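Local coordinates for conserved Archaeal protein (Sulfolobus acidocaldarius, PDB 4OPC) that reduces the double bonds of geranylgeranyl chains in archaeal membrane-lipid precursors, using bound FAD, to give saturated archaeol lipids, at residues A[86-91]-A[375-380]. Sequence-based numbering, arbitrary orientation.
Sequences TVWTVN and EDLLEA
Trp88 and Leu377 meet edge-on: the methyl CD2 of Leu377 lies close to the plane of the indole, beside the rim of its six-membered ring, with CD2 3.9 Å from Trp88 CE3 and 4.1 Å from Trp88 CZ3. The bond from CA to CB of Leu377 already points to the strand; with CG anti to the backbone N (chi1 179°) the chain extends and its CD2 arrives at the ring edge. A broad indole suits the strand position, since its carbon rim offers apolar surface to the helix while NE1 makes a weak hydrogen bond to Met367 O and the ring receives a cation-pi contact from Lys370. Strand 87-97 runs antiparallel to strand 70-80 in the large mixed sheet of this geranylgeranyl reductase, and helix 374-383 lies against it, with Leu377 also touching Leu79; Leu377 and Leu378 line the pocket that holds the bound phospholipid, whose hydrophobic lining is consistent with a place for lipid chains. Between the two ends of the contact Val90 directs its CB toward the helix; this compact, beta-branched residue fits both the extended strand and a buried position against Ile77. Farther along, Leu378 touches main chain instead of a ring, its CD2 4.3 Å from Asn91 O. Asn91 itself is exposed, a place that suits a polar side chain, and its OD1 is hydrogen-bonded to Tyr202 OH.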
loop_
_atom_site.group_PDB
_atom_site.type_symbol
_atom_site.label_atom_id
_atom_site.label_comp_id
_atom_site.label_asym_id
_atom_site.label_seq_id
_atom_site.Cartn_x
_atom_site.Cartn_y
_atom_site.Cartn_z
ATOM N N THR A 86 17.161 7.557 20.724
ATOM C CA THR A 86 16.335 6.431 21.121
ATOM C C THR A 86 15.994 5.567 19.911
ATOM O O THR A 86 15.453 6.057 18.919
ATOM C CB THR A 86 15.025 6.887 21.802
ATOM O OG1 THR A 86 15.321 7.791 22.875
ATOM C CG2 THR A 86 14.284 5.684 22.350
ATOM N N VAL A 87 16.318 4.280 20.006
ATOM C CA VAL A 87 16.001 3.317 18.960
ATOM C C VAL A 87 15.073 2.256 19.531
ATOM O O VAL A 87 15.397 1.611 20.527
ATOM C CB VAL A 87 17.265 2.631 18.419
ATOM C CG1 VAL A 87 16.895 1.575 17.382
ATOM C CG2 VAL A 87 18.194 3.658 17.805
ATOM N N TRP A 88 13.908 2.107 18.915
ATOM C CA TRP A 88 12.975 1.047 19.261
ATOM C C TRP A 88 13.172 -0.134 18.320
ATOM O O TRP A 88 13.240 0.035 17.098
ATOM C CB TRP A 88 11.535 1.549 19.171
ATOM C CG TRP A 88 11.099 2.425 20.323
ATOM C CD1 TRP A 88 11.845 2.803 21.408
ATOM C CD2 TRP A 88 9.812 3.032 20.493
ATOM N NE1 TRP A 88 11.094 3.602 22.242
ATOM C CE2 TRP A 88 9.842 3.751 21.706
ATOM C CE3 TRP A 88 8.629 3.025 19.743
ATOM C CZ2 TRP A 88 8.743 4.471 22.174
ATOM C CZ3 TRP A 88 7.538 3.736 20.213
ATOM C CH2 TRP A 88 7.604 4.446 21.418
ATOM N N THR A 89 13.265 -1.333 18.873
ATOM C CA THR A 89 13.417 -2.522 18.053
ATOM C C THR A 89 12.128 -3.330 18.030
ATOM O O THR A 89 11.612 -3.711 19.085
ATOM C CB THR A 89 14.559 -3.408 18.563
ATOM O OG1 THR A 89 15.783 -2.668 18.530
ATOM C CG2 THR A 89 14.704 -4.645 17.690
ATOM N N VAL A 90 11.602 -3.579 16.835
ATOM C CA VAL A 90 10.470 -4.482 16.692
ATOM C C VAL A 90 10.859 -5.667 15.812
ATOM O O VAL A 90 11.324 -5.499 14.686
ATOM C CB VAL A 90 9.198 -3.762 16.170
ATOM C CG1 VAL A 90 8.743 -2.714 17.175
ATOM C CG2 VAL A 90 9.439 -3.117 14.816
ATOM N N ASN A 91 10.695 -6.870 16.350
ATOM C CA ASN A 91 11.099 -8.077 15.641
ATOM C C ASN A 91 9.978 -8.644 14.784
ATOM O O ASN A 91 8.804 -8.541 15.133
ATOM C CB ASN A 91 11.601 -9.130 16.626
ATOM C CG ASN A 91 12.865 -8.699 17.341
ATOM O OD1 ASN A 91 13.841 -8.293 16.712
ATOM N ND2 ASN A 91 12.849 -8.774 18.664
ATOM N N GLU A 375 6.193 -3.160 21.785
ATOM C CA GLU A 375 5.131 -4.109 21.478
ATOM C C GLU A 375 3.790 -3.414 21.245
ATOM O O GLU A 375 2.965 -3.908 20.479
ATOM C CB GLU A 375 5.003 -5.172 22.573
ATOM C CG GLU A 375 5.057 -4.636 23.992
ATOM C CD GLU A 375 6.431 -4.794 24.623
ATOM O OE1 GLU A 375 6.560 -5.614 25.560
ATOM O OE2 GLU A 375 7.378 -4.101 24.183
ATOM N N ASP A 376 3.574 -2.275 21.901
ATOM C CA ASP A 376 2.354 -1.497 21.692
ATOM C C ASP A 376 2.337 -0.899 20.292
ATOM O O ASP A 376 1.295 -0.848 19.636
ATOM C CB ASP A 376 2.232 -0.370 22.723
ATOM C CG ASP A 376 2.125 -0.879 24.148
ATOM O OD1 ASP A 376 1.566 -1.978 24.367
ATOM O OD2 ASP A 376 2.598 -0.159 25.059
ATOM N N LEU A 377 3.492 -0.429 19.836
ATOM C CA LEU A 377 3.580 0.135 18.496
ATOM C C LEU A 377 3.272 -0.936 17.458
ATOM O O LEU A 377 2.577 -0.676 16.469
ATOM C CB LEU A 377 4.965 0.742 18.261
ATOM C CG LEU A 377 5.172 1.342 16.868
ATOM C CD1 LEU A 377 4.205 2.490 16.623
ATOM C CD2 LEU A 377 6.613 1.803 16.690
ATOM N N LEU A 378 3.769 -2.147 17.700
ATOM C CA LEU A 378 3.545 -3.271 16.802
ATOM C C LEU A 378 2.064 -3.632 16.755
ATOM O O LEU A 378 1.521 -3.923 15.695
ATOM C CB LEU A 378 4.378 -4.477 17.246
ATOM C CG LEU A 378 4.373 -5.719 16.352
ATOM C CD1 LEU A 378 4.825 -5.362 14.947
ATOM C CD2 LEU A 378 5.259 -6.812 16.937
ATOM N N GLU A 379 1.413 -3.602 17.914
ATOM C CA GLU A 379 -0.015 -3.884 18.004
ATOM C C GLU A 379 -0.824 -2.866 17.196
ATOM O O GLU A 379 -1.791 -3.228 16.529
ATOM C CB GLU A 379 -0.459 -3.876 19.471
ATOM C CG GLU A 379 -1.937 -4.164 19.697
ATOM C CD GLU A 379 -2.243 -5.643 19.790
ATOM O OE1 GLU A 379 -1.385 -6.458 19.391
ATOM O OE2 GLU A 379 -3.345 -5.988 20.268
ATOM N N ALA A 380 -0.433 -1.597 17.262
ATOM C CA ALA A 380 -1.063 -0.572 16.433
ATOM C C ALA A 380 -0.841 -0.852 14.942
ATOM O O ALA A 380 -1.787 -0.864 14.160
ATOM C CB ALA A 380 -0.549 0.817 16.805
#